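Local coordinates for probable N-acetyl-gamma-glutamyl-phosphate reductase, chloroplastic (Arabidopsis thaliana, PDB 1XYG), which probably catalyses the NADPH-dependent reduction of N-acetyl-glutamyl 5-phosphate to the semialdehyde, the third step from glutamate towards N-acetylornithine in arginine biosynthesis, at residues Ile17-Leu22 with Val83-Cys88; Thr45-Asp50 with Lys68-Val73; Thr95-Lys100 with Pro130-Glu135; Val109-Asp114 with Gly331-Ala336. All coordinates share one frame; numbering follows the deposited sequence.

Interaction 1 of 4, residues Ile17-Leu22 with Val83-Cys88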
loop_
_atom_site.group_PDB
_atom_site.type_symbol
_atom_site.label_atom_id
_atom_site.label_comp_id
_atom_site.label_asym_id
_atom_site.label_seq_id
_atom_site.Cartn_x
_atom_site.Cartn_y
_atom_site.Cartn_z
ATOM N N ILE A 17 -35.825 14.846 9.700
ATOM C CA ILE A 17 -35.795 13.473 10.169
ATOM C C ILE A 17 -34.713 13.151 11.181
ATOM O O ILE A 17 -33.544 13.477 10.992
ATOM C CB ILE A 17 -35.645 12.507 8.986
ATOM C CG1 ILE A 17 -36.833 12.662 8.024
ATOM C CG2 ILE A 17 -35.527 11.079 9.499
ATOM C CD1 ILE A 17 -38.176 12.248 8.614
ATOM N N ARG A 18 -35.119 12.488 12.259
ATOM C CA ARG A 18 -34.191 12.089 13.312
ATOM C C ARG A 18 -33.802 10.637 13.116
ATOM O O ARG A 18 -34.630 9.728 13.173
ATOM C CB ARG A 18 -34.824 12.288 14.680
ATOM C CG ARG A 18 -35.147 13.725 14.947
ATOM C CD ARG A 18 -35.999 13.846 16.169
ATOM N NE ARG A 18 -35.220 14.052 17.383
ATOM C CZ ARG A 18 -35.761 14.140 18.592
ATOM N NH1 ARG A 18 -37.075 14.028 18.728
ATOM N NH2 ARG A 18 -35.000 14.365 19.652
ATOM N N ILE A 19 -32.518 10.437 12.876
ATOM C CA ILE A 19 -31.993 9.112 12.618
ATOM C C ILE A 19 -31.357 8.414 13.811
ATOM O O ILE A 19 -30.607 9.005 14.584
ATOM C CB ILE A 19 -30.937 9.149 11.499
ATOM C CG1 ILE A 19 -31.562 9.631 10.191
ATOM C CG2 ILE A 19 -30.294 7.778 11.355
ATOM C CD1 ILE A 19 -32.719 8.762 9.693
ATOM N N GLY A 20 -31.663 7.135 13.937
ATOM C CA GLY A 20 -31.086 6.331 14.993
ATOM C C GLY A 20 -30.131 5.344 14.341
ATOM O O GLY A 20 -30.471 4.713 13.335
ATOM N N LEU A 21 -28.932 5.217 14.892
ATOM C CA LEU A 21 -27.941 4.300 14.343
ATOM C C LEU A 21 -27.589 3.228 15.372
ATOM O O LEU A 21 -26.983 3.525 16.397
ATOM C CB LEU A 21 -26.682 5.080 13.932
ATOM C CG LEU A 21 -25.461 4.330 13.371
ATOM C CD1 LEU A 21 -25.846 3.543 12.128
ATOM C CD2 LEU A 21 -24.349 5.326 13.051
ATOM N N LEU A 22 -27.987 1.985 15.109
ATOM C CA LEU A 22 -27.694 0.881 16.026
ATOM C C LEU A 22 -26.385 0.211 15.626
ATOM O O LEU A 22 -26.315 -0.444 14.591
ATOM C CB LEU A 22 -28.810 -0.169 16.011
ATOM C CG LEU A 22 -30.109 0.034 16.781
ATOM C CD1 LEU A 22 -30.923 1.142 16.156
ATOM C CD2 LEU A 22 -30.887 -1.260 16.754
ATOM N N VAL A 83 -36.654 8.507 17.734
ATOM C CA VAL A 83 -36.201 8.617 16.348
ATOM C C VAL A 83 -37.286 8.257 15.342
ATOM O O VAL A 83 -38.252 7.576 15.678
ATOM C CB VAL A 83 -34.953 7.735 16.085
ATOM C CG1 VAL A 83 -33.757 8.282 16.858
ATOM C CG2 VAL A 83 -35.229 6.299 16.500
ATOM N N ASP A 84 -37.114 8.719 14.105
ATOM C CA ASP A 84 -38.084 8.479 13.036
ATOM C C ASP A 84 -37.745 7.260 12.187
ATOM O O ASP A 84 -38.630 6.501 11.795
ATOM C CB ASP A 84 -38.178 9.715 12.144
ATOM C CG ASP A 84 -38.505 10.969 12.928
ATOM O OD1 ASP A 84 -39.595 11.027 13.530
ATOM O OD2 ASP A 84 -37.669 11.893 12.949
ATOM N N ALA A 85 -36.463 7.095 11.886
ATOM C CA ALA A 85 -35.992 5.955 11.107
ATOM C C ALA A 85 -34.706 5.427 11.740
ATOM O O ALA A 85 -34.002 6.146 12.449
ATOM C CB ALA A 85 -35.748 6.364 9.655
ATOM N N VAL A 86 -34.398 4.166 11.471
ATOM C CA VAL A 86 -33.216 3.536 12.039
ATOM C C VAL A 86 -32.368 2.768 11.031
ATOM O O VAL A 86 -32.890 2.135 10.115
ATOM C CB VAL A 86 -33.634 2.559 13.173
ATOM C CG1 VAL A 86 -32.534 1.556 13.434
ATOM C CG2 VAL A 86 -33.960 3.329 14.446
ATOM N N PHE A 87 -31.053 2.846 11.212
ATOM C CA PHE A 87 -30.093 2.119 10.390
ATOM C C PHE A 87 -29.483 1.115 11.358
ATOM O O PHE A 87 -28.993 1.493 12.424
ATOM C CB PHE A 87 -28.978 3.037 9.873
ATOM C CG PHE A 87 -29.356 3.852 8.664
ATOM C CD1 PHE A 87 -29.633 3.232 7.448
ATOM C CD2 PHE A 87 -29.409 5.241 8.735
ATOM C CE1 PHE A 87 -29.952 3.985 6.312
ATOM C CE2 PHE A 87 -29.729 6.009 7.606
ATOM C CZ PHE A 87 -30.001 5.378 6.391
ATOM N N CYS A 88 -29.516 -0.160 11.009
ATOM C CA CYS A 88 -28.941 -1.157 11.894
ATOM C C CYS A 88 -27.649 -1.743 11.333
ATOM O O CYS A 88 -27.635 -2.329 10.248
ATOM C CB CYS A 88 -29.946 -2.277 12.164
ATOM S SG CYS A 88 -29.255 -3.575 13.207
HETATM O O HOH W 1 -38.799 11.985 16.726
#

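Interaction 2 of 4, residues Thr45-Asp50 with Lys68-Val73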
loop_
_atom_site.group_PDB
_atom_site.type_symbol
_atom_site.label_atom_id
_atom_site.label_comp_id
_atom_site.label_asym_id
_atom_site.label_seq_id
_atom_site.Cartn_x
_atom_site.Cartn_y
_atom_site.Cartn_z
ATOM N N THR A 45 -29.507 11.507 15.644
ATOM C CA THR A 45 -29.816 11.988 16.987
ATOM C C THR A 45 -29.618 10.908 18.049
ATOM O O THR A 45 -29.636 11.190 19.246
ATOM C CB THR A 45 -31.275 12.510 17.089
ATOM O OG1 THR A 45 -32.185 11.480 16.678
ATOM C CG2 THR A 45 -31.467 13.748 16.222
ATOM N N LEU A 46 -29.420 9.672 17.610
ATOM C CA LEU A 46 -29.230 8.561 18.536
ATOM C C LEU A 46 -28.235 7.524 17.986
ATOM O O LEU A 46 -28.372 7.070 16.852
ATOM C CB LEU A 46 -30.574 7.893 18.809
ATOM C CG LEU A 46 -30.506 6.685 19.737
ATOM C CD1 LEU A 46 -29.808 7.077 21.033
ATOM C CD2 LEU A 46 -31.906 6.175 20.004
ATOM N N MET A 47 -27.243 7.139 18.791
ATOM C CA MET A 47 -26.232 6.170 18.350
ATOM C C MET A 47 -25.872 5.096 19.388
ATOM O O MET A 47 -25.612 5.406 20.558
ATOM C CB MET A 47 -24.940 6.889 17.938
ATOM C CG MET A 47 -25.064 7.850 16.771
ATOM S SD MET A 47 -23.445 8.405 16.151
ATOM C CE MET A 47 -22.744 9.254 17.573
ATOM N N THR A 48 -25.822 3.843 18.931
ATOM C CA THR A 48 -25.505 2.678 19.769
ATOM C C THR A 48 -24.115 2.053 19.529
ATOM O O THR A 48 -23.652 1.951 18.391
ATOM C CB THR A 48 -26.527 1.544 19.550
ATOM O OG1 THR A 48 -27.833 1.968 19.948
ATOM C CG2 THR A 48 -26.150 0.356 20.351
ATOM N N ALA A 49 -23.474 1.621 20.616
ATOM C CA ALA A 49 -22.166 0.966 20.574
ATOM C C ALA A 49 -22.129 -0.087 21.678
ATOM O O ALA A 49 -22.851 0.008 22.671
ATOM C CB ALA A 49 -21.047 1.975 20.778
ATOM N N ASP A 50 -21.280 -1.093 21.513
ATOM C CA ASP A 50 -21.192 -2.155 22.502
ATOM C C ASP A 50 -20.144 -1.877 23.587
ATOM O O ASP A 50 -20.459 -1.310 24.638
ATOM C CB ASP A 50 -20.900 -3.482 21.797
ATOM C CG ASP A 50 -21.079 -4.674 22.709
ATOM O OD1 ASP A 50 -22.100 -4.722 23.432
ATOM O OD2 ASP A 50 -20.204 -5.564 22.692
ATOM N N LYS A 68 -20.864 17.398 15.353
ATOM C CA LYS A 68 -21.357 17.426 16.724
ATOM C C LYS A 68 -22.329 16.253 16.839
ATOM O O LYS A 68 -23.493 16.374 16.465
ATOM C CB LYS A 68 -22.072 18.759 16.989
ATOM C CG LYS A 68 -21.134 19.932 17.270
ATOM C CD LYS A 68 -20.006 20.066 16.242
ATOM C CE LYS A 68 -18.933 21.056 16.708
ATOM N NZ LYS A 68 -17.795 21.137 15.746
ATOM N N LEU A 69 -21.852 15.117 17.343
ATOM C CA LEU A 69 -22.700 13.935 17.451
ATOM C C LEU A 69 -23.051 13.593 18.887
ATOM O O LEU A 69 -22.425 14.073 19.821
ATOM C CB LEU A 69 -21.991 12.742 16.806
ATOM C CG LEU A 69 -21.646 12.898 15.323
ATOM C CD1 LEU A 69 -20.685 11.803 14.893
ATOM C CD2 LEU A 69 -22.934 12.869 14.524
ATOM N N PRO A 70 -24.044 12.715 19.078
ATOM C CA PRO A 70 -24.480 12.301 20.414
ATOM C C PRO A 70 -23.462 11.384 21.048
ATOM O O PRO A 70 -22.571 10.883 20.370
ATOM C CB PRO A 70 -25.796 11.569 20.149
ATOM C CG PRO A 70 -26.211 12.077 18.799
ATOM C CD PRO A 70 -24.938 12.154 18.059
ATOM N N THR A 71 -23.595 11.182 22.354
ATOM C CA THR A 71 -22.696 10.316 23.103
ATOM C C THR A 71 -23.225 8.911 22.832
ATOM O O THR A 71 -24.434 8.717 22.764
ATOM C CB THR A 71 -22.772 10.641 24.619
ATOM O OG1 THR A 71 -22.416 12.011 24.826
ATOM C CG2 THR A 71 -21.833 9.751 25.407
ATOM N N LEU A 72 -22.343 7.937 22.651
ATOM C CA LEU A 72 -22.786 6.563 22.397
ATOM C C LEU A 72 -23.413 5.926 23.626
ATOM O O LEU A 72 -22.913 6.078 24.740
ATOM C CB LEU A 72 -21.604 5.708 21.942
ATOM C CG LEU A 72 -20.962 6.129 20.623
ATOM C CD1 LEU A 72 -19.563 5.554 20.537
ATOM C CD2 LEU A 72 -21.827 5.667 19.461
ATOM N N VAL A 73 -24.514 5.213 23.418
ATOM C CA VAL A 73 -25.185 4.535 24.516
ATOM C C VAL A 73 -25.289 3.057 24.183
ATOM O O VAL A 73 -24.942 2.627 23.079
ATOM C CB VAL A 73 -26.614 5.077 24.753
ATOM C CG1 VAL A 73 -26.575 6.590 24.903
ATOM C CG2 VAL A 73 -27.540 4.655 23.616
HETATM O O HOH W 2 -27.033 8.301 21.300
#

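Interaction 3 of 4, residues Thr95-Lys100 with Pro130-Glu135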
loop_
_atom_site.group_PDB
_atom_site.type_symbol
_atom_site.label_atom_id
_atom_site.label_comp_id
_atom_site.label_asym_id
_atom_site.label_seq_id
_atom_site.Cartn_x
_atom_site.Cartn_y
_atom_site.Cartn_z
ATOM N N THR A 95 -29.358 -9.000 15.278
ATOM C CA THR A 95 -30.321 -8.142 14.613
ATOM C C THR A 95 -31.783 -8.573 14.646
ATOM O O THR A 95 -32.674 -7.731 14.783
ATOM C CB THR A 95 -29.881 -7.928 13.149
ATOM O OG1 THR A 95 -28.603 -7.268 13.131
ATOM C CG2 THR A 95 -30.877 -7.099 12.404
ATOM N N GLN A 96 -32.038 -9.871 14.524
ATOM C CA GLN A 96 -33.411 -10.358 14.513
ATOM C C GLN A 96 -34.239 -10.052 15.758
ATOM O O GLN A 96 -35.335 -9.500 15.648
ATOM C CB GLN A 96 -33.436 -11.863 14.229
ATOM C CG GLN A 96 -33.524 -12.217 12.741
ATOM C CD GLN A 96 -33.097 -13.645 12.448
ATOM O OE1 GLN A 96 -33.162 -14.511 13.316
ATOM N NE2 GLN A 96 -32.665 -13.899 11.218
ATOM N N GLU A 97 -33.734 -10.385 16.940
ATOM C CA GLU A 97 -34.524 -10.126 18.130
ATOM C C GLU A 97 -34.627 -8.653 18.503
ATOM O O GLU A 97 -35.636 -8.219 19.057
ATOM C CB GLU A 97 -34.044 -10.966 19.324
ATOM C CG GLU A 97 -32.663 -10.800 19.876
ATOM C CD GLU A 97 -32.419 -11.831 20.979
ATOM O OE1 GLU A 97 -31.975 -12.953 20.662
ATOM O OE2 GLU A 97 -32.698 -11.530 22.159
ATOM N N ILE A 98 -33.599 -7.877 18.177
ATOM C CA ILE A 98 -33.610 -6.452 18.475
ATOM C C ILE A 98 -34.589 -5.727 17.571
ATOM O O ILE A 98 -35.353 -4.875 18.019
ATOM C CB ILE A 98 -32.227 -5.821 18.260
ATOM C CG1 ILE A 98 -31.262 -6.276 19.344
ATOM C CG2 ILE A 98 -32.364 -4.293 18.180
ATOM C CD1 ILE A 98 -29.846 -5.876 19.034
ATOM N N ILE A 99 -34.537 -6.055 16.287
ATOM C CA ILE A 99 -35.410 -5.420 15.314
ATOM C C ILE A 99 -36.858 -5.822 15.532
ATOM O O ILE A 99 -37.771 -5.016 15.350
ATOM C CB ILE A 99 -34.982 -5.778 13.866
ATOM C CG1 ILE A 99 -33.667 -5.065 13.527
ATOM C CG2 ILE A 99 -36.073 -5.403 12.886
ATOM C CD1 ILE A 99 -33.242 -5.160 12.081
ATOM N N LYS A 100 -37.070 -7.070 15.930
ATOM C CA LYS A 100 -38.418 -7.549 16.167
ATOM C C LYS A 100 -39.080 -6.754 17.288
ATOM O O LYS A 100 -40.291 -6.533 17.259
ATOM C CB LYS A 100 -38.420 -9.031 16.537
ATOM C CG LYS A 100 -39.816 -9.652 16.475
ATOM C CD LYS A 100 -39.818 -11.121 16.874
ATOM C CE LYS A 100 -39.547 -11.308 18.358
ATOM N NZ LYS A 100 -39.562 -12.749 18.741
ATOM N N PRO A 130 -31.268 -20.809 14.514
ATOM C CA PRO A 130 -32.669 -20.632 14.130
ATOM C C PRO A 130 -33.016 -19.169 13.872
ATOM O O PRO A 130 -32.451 -18.264 14.486
ATOM C CB PRO A 130 -33.416 -21.216 15.319
ATOM C CG PRO A 130 -32.452 -22.364 15.742
ATOM C CD PRO A 130 -31.137 -21.659 15.707
ATOM N N HIS A 131 -33.920 -18.941 12.928
ATOM C CA HIS A 131 -34.376 -17.595 12.594
ATOM C C HIS A 131 -35.290 -17.224 13.764
ATOM O O HIS A 131 -36.252 -17.941 14.054
ATOM C CB HIS A 131 -35.171 -17.635 11.279
ATOM C CG HIS A 131 -35.406 -16.294 10.650
ATOM N ND1 HIS A 131 -36.078 -15.272 11.287
ATOM C CD2 HIS A 131 -35.106 -15.826 9.410
ATOM C CE1 HIS A 131 -36.186 -14.237 10.471
ATOM N NE2 HIS A 131 -35.603 -14.551 9.325
ATOM N N LYS A 132 -34.988 -16.123 14.444
ATOM C CA LYS A 132 -35.780 -15.719 15.606
ATOM C C LYS A 132 -36.855 -14.666 15.350
ATOM O O LYS A 132 -37.363 -14.050 16.287
ATOM C CB LYS A 132 -34.848 -15.240 16.721
ATOM C CG LYS A 132 -33.993 -16.350 17.307
ATOM C CD LYS A 132 -32.940 -15.826 18.262
ATOM C CE LYS A 132 -31.857 -15.072 17.521
ATOM N NZ LYS A 132 -30.741 -14.711 18.426
ATOM N N ALA A 133 -37.211 -14.469 14.088
ATOM C CA ALA A 133 -38.232 -13.490 13.724
ATOM C C ALA A 133 -38.914 -13.950 12.442
ATOM O O ALA A 133 -39.135 -13.171 11.513
ATOM C CB ALA A 133 -37.588 -12.120 13.517
ATOM N N VAL A 134 -39.250 -15.234 12.412
ATOM C CA VAL A 134 -39.880 -15.862 11.256
ATOM C C VAL A 134 -41.027 -15.078 10.620
ATOM O O VAL A 134 -41.073 -14.937 9.398
ATOM C CB VAL A 134 -40.386 -17.279 11.612
ATOM C CG1 VAL A 134 -41.133 -17.882 10.429
ATOM C CG2 VAL A 134 -39.218 -18.172 11.994
ATOM N N GLU A 135 -41.957 -14.591 11.440
ATOM C CA GLU A 135 -43.106 -13.836 10.936
ATOM C C GLU A 135 -42.707 -12.512 10.299
ATOM O O GLU A 135 -43.113 -12.202 9.178
ATOM C CB GLU A 135 -44.118 -13.536 12.053
ATOM C CG GLU A 135 -45.131 -14.623 12.405
ATOM C CD GLU A 135 -45.402 -15.595 11.281
ATOM O OE1 GLU A 135 -45.711 -15.148 10.163
ATOM O OE2 GLU A 135 -45.313 -16.814 11.525
HETATM O O HOH W 3 -29.660 -12.835 19.947
#

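Interaction 4 of 4, residues Val109-Asp114 with Gly331-Ala336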
loop_
_atom_site.group_PDB
_atom_site.type_symbol
_atom_site.label_atom_id
_atom_site.label_comp_id
_atom_site.label_asym_id
_atom_site.label_seq_id
_atom_site.Cartn_x
_atom_site.Cartn_y
_atom_site.Cartn_z
ATOM N N VAL A 109 -33.873 0.058 8.168
ATOM C CA VAL A 109 -33.004 -0.482 7.142
ATOM C C VAL A 109 -31.909 -1.243 7.871
ATOM O O VAL A 109 -31.041 -0.654 8.520
ATOM C CB VAL A 109 -32.378 0.611 6.245
ATOM C CG1 VAL A 109 -31.278 -0.014 5.370
ATOM C CG2 VAL A 109 -33.459 1.210 5.333
ATOM N N ASP A 110 -31.981 -2.565 7.788
ATOM C CA ASP A 110 -31.000 -3.417 8.438
ATOM C C ASP A 110 -29.863 -3.725 7.480
ATOM O O ASP A 110 -30.086 -4.280 6.408
ATOM C CB ASP A 110 -31.646 -4.726 8.899
ATOM C CG ASP A 110 -30.635 -5.690 9.514
ATOM O OD1 ASP A 110 -29.686 -5.212 10.166
ATOM O OD2 ASP A 110 -30.791 -6.919 9.357
ATOM N N LEU A 111 -28.645 -3.356 7.865
ATOM C CA LEU A 111 -27.488 -3.615 7.021
ATOM C C LEU A 111 -26.910 -5.010 7.229
ATOM O O LEU A 111 -26.045 -5.442 6.462
ATOM C CB LEU A 111 -26.393 -2.572 7.257
ATOM C CG LEU A 111 -26.637 -1.235 6.564
ATOM C CD1 LEU A 111 -27.524 -0.359 7.437
ATOM C CD2 LEU A 111 -25.305 -0.558 6.295
ATOM N N SER A 112 -27.389 -5.716 8.255
ATOM C CA SER A 112 -26.897 -7.067 8.526
ATOM C C SER A 112 -27.496 -8.010 7.487
ATOM O O SER A 112 -28.279 -7.595 6.638
ATOM C CB SER A 112 -27.313 -7.542 9.920
ATOM O OG SER A 112 -28.574 -8.191 9.869
ATOM N N ALA A 113 -27.136 -9.282 7.562
ATOM C CA ALA A 113 -27.638 -10.268 6.618
ATOM C C ALA A 113 -28.824 -11.066 7.159
ATOM O O ALA A 113 -29.457 -11.825 6.422
ATOM C CB ALA A 113 -26.515 -11.212 6.240
ATOM N N ASP A 114 -29.133 -10.880 8.440
ATOM C CA ASP A 114 -30.202 -11.623 9.109
ATOM C C ASP A 114 -31.606 -11.613 8.510
ATOM O O ASP A 114 -32.417 -12.476 8.850
ATOM C CB ASP A 114 -30.314 -11.187 10.576
ATOM C CG ASP A 114 -29.364 -11.917 11.494
ATOM O OD1 ASP A 114 -28.662 -12.844 11.040
ATOM O OD2 ASP A 114 -29.333 -11.557 12.691
ATOM N N GLY A 331 -21.933 -0.816 -1.706
ATOM C CA GLY A 331 -21.902 -2.172 -1.197
ATOM C C GLY A 331 -22.470 -2.268 0.212
ATOM O O GLY A 331 -22.666 -3.368 0.731
ATOM N N ALA A 332 -22.743 -1.120 0.832
ATOM C CA ALA A 332 -23.289 -1.118 2.180
ATOM C C ALA A 332 -24.083 0.126 2.579
ATOM O O ALA A 332 -25.250 0.272 2.222
ATOM C CB ALA A 332 -22.166 -1.362 3.192
ATOM N N SER A 333 -23.438 1.017 3.325
ATOM C CA SER A 333 -24.083 2.214 3.834
ATOM C C SER A 333 -24.664 3.162 2.794
ATOM O O SER A 333 -25.672 3.826 3.054
ATOM C CB SER A 333 -23.112 2.950 4.753
ATOM O OG SER A 333 -22.746 2.121 5.844
ATOM N N GLY A 334 -24.035 3.236 1.624
ATOM C CA GLY A 334 -24.549 4.102 0.573
ATOM C C GLY A 334 -25.894 3.598 0.084
ATOM O O GLY A 334 -26.846 4.365 -0.059
ATOM N N GLN A 335 -25.985 2.299 -0.173
ATOM C CA GLN A 335 -27.238 1.723 -0.631
ATOM C C GLN A 335 -28.290 1.806 0.476
ATOM O O GLN A 335 -29.470 2.023 0.204
ATOM C CB GLN A 335 -27.031 0.265 -1.052
ATOM C CG GLN A 335 -28.295 -0.408 -1.560
ATOM C CD GLN A 335 -27.999 -1.445 -2.623
ATOM O OE1 GLN A 335 -28.414 -1.305 -3.778
ATOM N NE2 GLN A 335 -27.271 -2.491 -2.244
ATOM N N ALA A 336 -27.856 1.635 1.723
ATOM C CA ALA A 336 -28.763 1.705 2.860
ATOM C C ALA A 336 -29.463 3.068 2.868
ATOM O O ALA A 336 -30.684 3.157 3.044
ATOM C CB ALA A 336 -27.991 1.500 4.163
#

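Interaction 1 of 4, residues Ile17-Leu22 with Val83-Cys88
D84 binds both the backbone N and the backbone O of R18. Its carboxylate oxygen OD2 accepts from R18 N at 2.7 Å through the anti lone pair, while D84 N donates to R18 O at 2.8 Å. In D84, CG lies anti to the carbonyl carbon (chi1 -55°), on the side of R18, and OD2 also touches R18 CB. An alanine at D84 would probably leave R18 N without this acceptor, though the backbone bond to R18 O could stay. The guanidinium makes no direct bond with the carboxylate; R18 is poorly ordered, and a water lies between them, with weak, long bonds to R18 NH1 and D84 OD1. Further along, regular parallel pairing takes over. G20 N donates to A85 O and G20 O accepts from F87 N, each at 2.9 Å, and L22 N closes the run on F87 O. The axes of strands 17-22 and 85-88 come within 4.7 Å at an angle of 24°. I19, L21, A85 and F87 share one face of the sheet: I19 CD1 meets A85 CB at 3.9 Å, I19 CG2 comes to the edge of the F87 ring near its plane, at 3.8 Å from CD2, and L21 CD1 rests on F87 CB. V83 CG1 packs against the backbone of G20. These are two neighbouring strands of a Rossmann-type parallel sheet, 17-22 being the first. Strand 42-47 hydrogen-bonds along the far edge of 17-22, while helices 27-37 and 329-343 both cover the face of I19 and F87, with L340 touching I19, A85 and F87.

Interaction 2 of 4, residues Thr45-Asp50 with Lys68-Val73
V73 bonds to the backbone before and after T48: V73 N donates to M47 O at 3.1 Å, and V73 O accepts from A49 N at 3.0 Å. This is a single beta bridge, by which the loop 68-73 joins the chain at the end of strand 42-47, an edge strand, within this chain, of the Rossmann-type parallel sheet. Two residues back the loop stands farther off, and a water fills in, accepting from M47 N at 2.8 Å and donating to T71 O. The packing is carried by M47 and L72. CD2 of L72 rests on M47 CB at 3.7 Å, and its other methyl, CD1, meets A49 CB at 3.9 Å, while A24 lies against the same leucine. An alanine at L72 would probably open a gap between M47 and A49, since both methyl branches would be gone while CB alone would still touch A49. The M47 chain runs out extended and then bends at its last torsion (chi3 -62°), which sends CE to the loop. The M47 and L69 side chains cross at about a right angle, with M47 CE 3.6 Å from L69 CB and 3.7 Å from P70 CD. V33 of helix 27-37 touches both M47 and L69 here. Two residues before M47 in the strand, T45 O meets P70 CG at 3.6 Å.

Interaction 3 of 4, residues Thr95-Lys100 with Pro130-Glu135
Q96 reaches out from its helix with an extended chain (chi2 161°), and H131 holds CG anti to its backbone N (chi1 -166°); these torsions bring the amide and the imidazole together. The two planes lie 10° apart, and Q96 NE2 stands 3.4 Å above the ring, over its centre, with H131 CD2, CE1 and NE2 each about 3.6 Å from it. The other end of the amide is hydrogen-bonded as well: K132 N donates to Q96 OE1 at 2.7 Å, from above the carbonyl plane. Q96 NE2 in turn donates to D114 O, so both polar atoms of the amide are used and its rotation is fixed. The ring is also pinned from its edge. A133 N donates to H131 ND1 at 3.1 Å, in the ring plane, while H131 NE2 is bonded to Q137 OE1, and Y123 of helix 120-127 meets the ring edge-to-face. The helix 95-100 follows strand 85-88 in the Rossmann-type domain and leads on to strand 107-110, so the contact ties one crossover helix of that sheet to the turn before the short helix 134-137. On the outer side, E97 OE1 forms a salt bridge with K132 NZ at 3.1 Å, using its anti lone pair. The A133 methyl packs 4.1 Å from Q96 CG and, one helical turn on, 4.2 Å from K100 CD.

Interaction 4 of 4, residues Val109-Asp114 with Gly331-Ala336
S112 OG, one residue on from the L111 that packs against A336, is held by two bonds: it donates to D110 OD2 at 2.6 Å, near the carboxylate plane on the syn side, and accepts from D114 N at 3.1 Å, making an ST turn. D110 OD1 takes S112 N at 3.0 Å from well above the carboxylate plane, an Asx turn. Together these bonds probably steady the bend that carries L111, where strand 107-110 ends. No hydrogen bond crosses the contact, which is mainly apolar. The A336 methyl touches both V109 CG1 and L111 CD1, each at 3.8 Å. The other branch of L111, CD2, lies against S333 OG at 3.7 Å, a hydroxyl whose hydrogen bond goes to T28 O. The side chain of A332 is about 6 Å from that of C163, the probable active-site cysteine, so this packing borders the catalytic region. The last helix, 329-343, thus comes back onto the Rossmann-type sheet, where F87 of strand 85-88 touches both V109 and A336, and E31 and I32 of helix 27-37 touch S333.

Overall arrangement
Interactions 1, 2 and 4 all reach one parallel sheet, whose strands run 42-47, 17-22, 85-88, 107-110 in order across it. Interaction 2 is nested in the chain loop closed by interaction 1, and their centres lie about 11 Å apart; backbone bonds from L21 to L46 and T48 join them. On the other flank, C88 of interaction 1 pairs with V109 and L111 of interaction 4. Helix 95-100 of interaction 3 links strands 85-88 and 107-110, and interactions 3 and 4 alternate along the chain. The first three contacts build the NAD(P)-binding domain itself; interaction 4, near the chain centre, brings the last helix, 329-343, against it, close to the probable catalytic cysteine.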